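Local coordinates for SnoaL-like domain-containing protein (Kribbella flavida, PDB 4LMI), which is a putative ketosteroid isomerase of the SnoaL-like family, whose substrate and reaction the structure alone does not show, at the interface of chains A and B. Numbering follows the deposited sequence. Chains: chain A/B, Uncharacterized protein.

The interface of chains A and B. Residues chain A 71, 73, 80, 82, 95, 97, 111; chain B 80, 95, 97, 111.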
loop_
_atom_site.group_PDB
_atom_site.type_symbol
_atom_site.label_atom_id
_atom_site.label_comp_id
_atom_site.label_asym_id
_atom_site.label_seq_id
_atom_site.Cartn_x
_atom_site.Cartn_y
_atom_site.Cartn_z
ATOM N N ARG A 71 -1.593 8.391 5.014
ATOM C CA ARG A 71 -2.460 8.516 3.836
ATOM C C ARG A 71 -3.731 7.724 4.071
ATOM O O ARG A 71 -3.702 6.645 4.662
ATOM C CB ARG A 71 -1.810 7.968 2.566
ATOM C CG ARG A 71 -0.463 8.543 2.171
ATOM C CD ARG A 71 0.073 7.766 0.978
ATOM N NE ARG A 71 1.435 8.152 0.627
ATOM C CZ ARG A 71 2.528 7.710 1.248
ATOM N NH1 ARG A 71 2.428 6.867 2.270
ATOM N NH2 ARG A 71 3.725 8.125 0.855
ATOM N N LEU A 73 -6.948 6.813 1.520
ATOM C CA LEU A 73 -7.731 6.899 0.290
ATOM C C LEU A 73 -8.996 6.079 0.434
ATOM O O LEU A 73 -8.942 4.940 0.891
ATOM C CB LEU A 73 -6.937 6.379 -0.912
ATOM C CG LEU A 73 -5.750 7.178 -1.444
ATOM C CD1 LEU A 73 -4.525 7.028 -0.551
ATOM C CD2 LEU A 73 -5.433 6.692 -2.847
ATOM N N ALA A 80 -7.478 2.453 1.146
ATOM C CA ALA A 80 -6.059 2.140 1.258
ATOM C C ALA A 80 -5.468 3.147 2.222
ATOM O O ALA A 80 -5.636 4.362 2.044
ATOM C CB ALA A 80 -5.370 2.214 -0.097
ATOM N N SER A 82 -1.955 4.154 4.591
ATOM C CA SER A 82 -0.590 3.944 5.068
ATOM C C SER A 82 -0.483 4.467 6.492
ATOM O O SER A 82 -1.141 5.441 6.849
ATOM C CB SER A 82 0.450 4.591 4.144
ATOM O OG SER A 82 0.207 5.976 3.976
ATOM N N VAL A 95 0.887 -0.687 5.177
ATOM C CA VAL A 95 -0.066 -0.316 4.142
ATOM C C VAL A 95 -1.221 -1.302 4.220
ATOM O O VAL A 95 -1.027 -2.521 4.137
ATOM C CB VAL A 95 0.559 -0.304 2.733
ATOM C CG1 VAL A 95 -0.500 0.048 1.696
ATOM C CG2 VAL A 95 1.693 0.706 2.669
ATOM N N PHE A 97 -5.215 -2.377 3.091
ATOM C CA PHE A 97 -6.390 -2.267 2.241
ATOM C C PHE A 97 -7.617 -2.761 2.995
ATOM O O PHE A 97 -7.604 -3.852 3.576
ATOM C CB PHE A 97 -6.214 -3.058 0.940
ATOM C CG PHE A 97 -5.160 -2.502 0.023
ATOM C CD1 PHE A 97 -5.481 -1.529 -0.923
ATOM C CD2 PHE A 97 -3.843 -2.962 0.091
ATOM C CE1 PHE A 97 -4.508 -1.024 -1.780
ATOM C CE2 PHE A 97 -2.868 -2.459 -0.764
ATOM C CZ PHE A 97 -3.201 -1.489 -1.700
ATOM N N PHE A 111 0.031 -4.983 4.750
ATOM C CA PHE A 111 1.408 -5.157 4.286
ATOM C C PHE A 111 2.335 -4.370 5.204
ATOM O O PHE A 111 2.025 -3.241 5.592
ATOM C CB PHE A 111 1.589 -4.674 2.845
ATOM C CG PHE A 111 0.779 -5.442 1.838
ATOM C CD1 PHE A 111 1.287 -6.600 1.248
ATOM C CD2 PHE A 111 -0.495 -5.006 1.474
ATOM C CE1 PHE A 111 0.535 -7.305 0.316
ATOM C CE2 PHE A 111 -1.249 -5.702 0.542
ATOM C CZ PHE A 111 -0.733 -6.854 -0.037
ATOM N N ALA B 80 -3.876 4.484 -5.092
ATOM C CA ALA B 80 -3.092 3.422 -4.459
ATOM C C ALA B 80 -3.296 2.173 -5.291
ATOM O O ALA B 80 -4.434 1.783 -5.576
ATOM C CB ALA B 80 -3.536 3.191 -3.028
ATOM N N VAL B 95 3.104 -2.068 -3.673
ATOM C CA VAL B 95 2.013 -1.175 -3.342
ATOM C C VAL B 95 2.552 0.209 -3.634
ATOM O O VAL B 95 3.560 0.623 -3.061
ATOM C CB VAL B 95 1.559 -1.272 -1.872
ATOM C CG1 VAL B 95 0.401 -0.313 -1.634
ATOM C CG2 VAL B 95 1.143 -2.695 -1.517
ATOM N N PHE B 97 1.784 4.383 -4.267
ATOM C CA PHE B 97 0.930 5.557 -4.123
ATOM C C PHE B 97 1.300 6.582 -5.173
ATOM O O PHE B 97 2.475 6.926 -5.324
ATOM C CB PHE B 97 1.038 6.164 -2.726
ATOM C CG PHE B 97 0.485 5.278 -1.642
ATOM C CD1 PHE B 97 -0.878 5.279 -1.349
ATOM C CD2 PHE B 97 1.324 4.434 -0.922
ATOM C CE1 PHE B 97 -1.388 4.460 -0.353
ATOM C CE2 PHE B 97 0.819 3.610 0.079
ATOM C CZ PHE B 97 -0.538 3.622 0.362
ATOM N N PHE B 111 6.327 0.846 -2.529
ATOM C CA PHE B 111 6.634 -0.131 -1.487
ATOM C C PHE B 111 6.717 -1.509 -2.126
ATOM O O PHE B 111 5.881 -1.856 -2.967
ATOM C CB PHE B 111 5.546 -0.147 -0.410
ATOM C CG PHE B 111 5.464 1.120 0.388
ATOM C CD1 PHE B 111 6.314 1.325 1.477
ATOM C CD2 PHE B 111 4.534 2.109 0.059
ATOM C CE1 PHE B 111 6.241 2.493 2.223
ATOM C CE2 PHE B 111 4.458 3.280 0.804
ATOM C CZ PHE B 111 5.315 3.471 1.886
#
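A:Val95 and B:Val95 meet at the centre of a two-fold symmetric, sheet-on-sheet apolar interface that joins the two copies of the deposited assembly, a pairing that may well be the natural dimer. The two valine side chains lie alongside one another, pointing opposite ways, and their CG1 methyls press together at 3.5 Å, closer than carbons normally pack. Each CG1 lies anti to its own backbone N (chi1 178° in A:Val95), which points it at the partner chain. Nearby, the CB methyls of A:Ala80 and B:Ala80 meet at 3.6 Å.

B:Phe97 hides 67 Å² against chain A. A:Arg71 lays its extended chain over one face of this ring, CD standing 3.7 Å from the ring centroid in a CH-pi contact, with the guanidinium turned 12° from the ring plane. Within chain A, NH1 of A:Arg71 gives a hydrogen bond to OG of A:Ser82 (2.9 Å), nearly in the guanidinium plane, which helps fix the group's rotation. At the far end of the ring, CZ of B:Phe97 reaches tip to tip toward CG1 of A:Val95 at 3.8 Å, while CG2 of that valine sits at the ring edge. An alanine in place of B:Phe97 would probably open a gap between A:Arg71 and A:Val95 and deprive the arginine's CD of its aromatic support.

The residues lie on strands 66-75, 78-87, 90-101 and 104-111 of the SnoaL-like alpha+beta fold's curved sheet; side-chain contacts without bonded polar pairs show face-to-face packing.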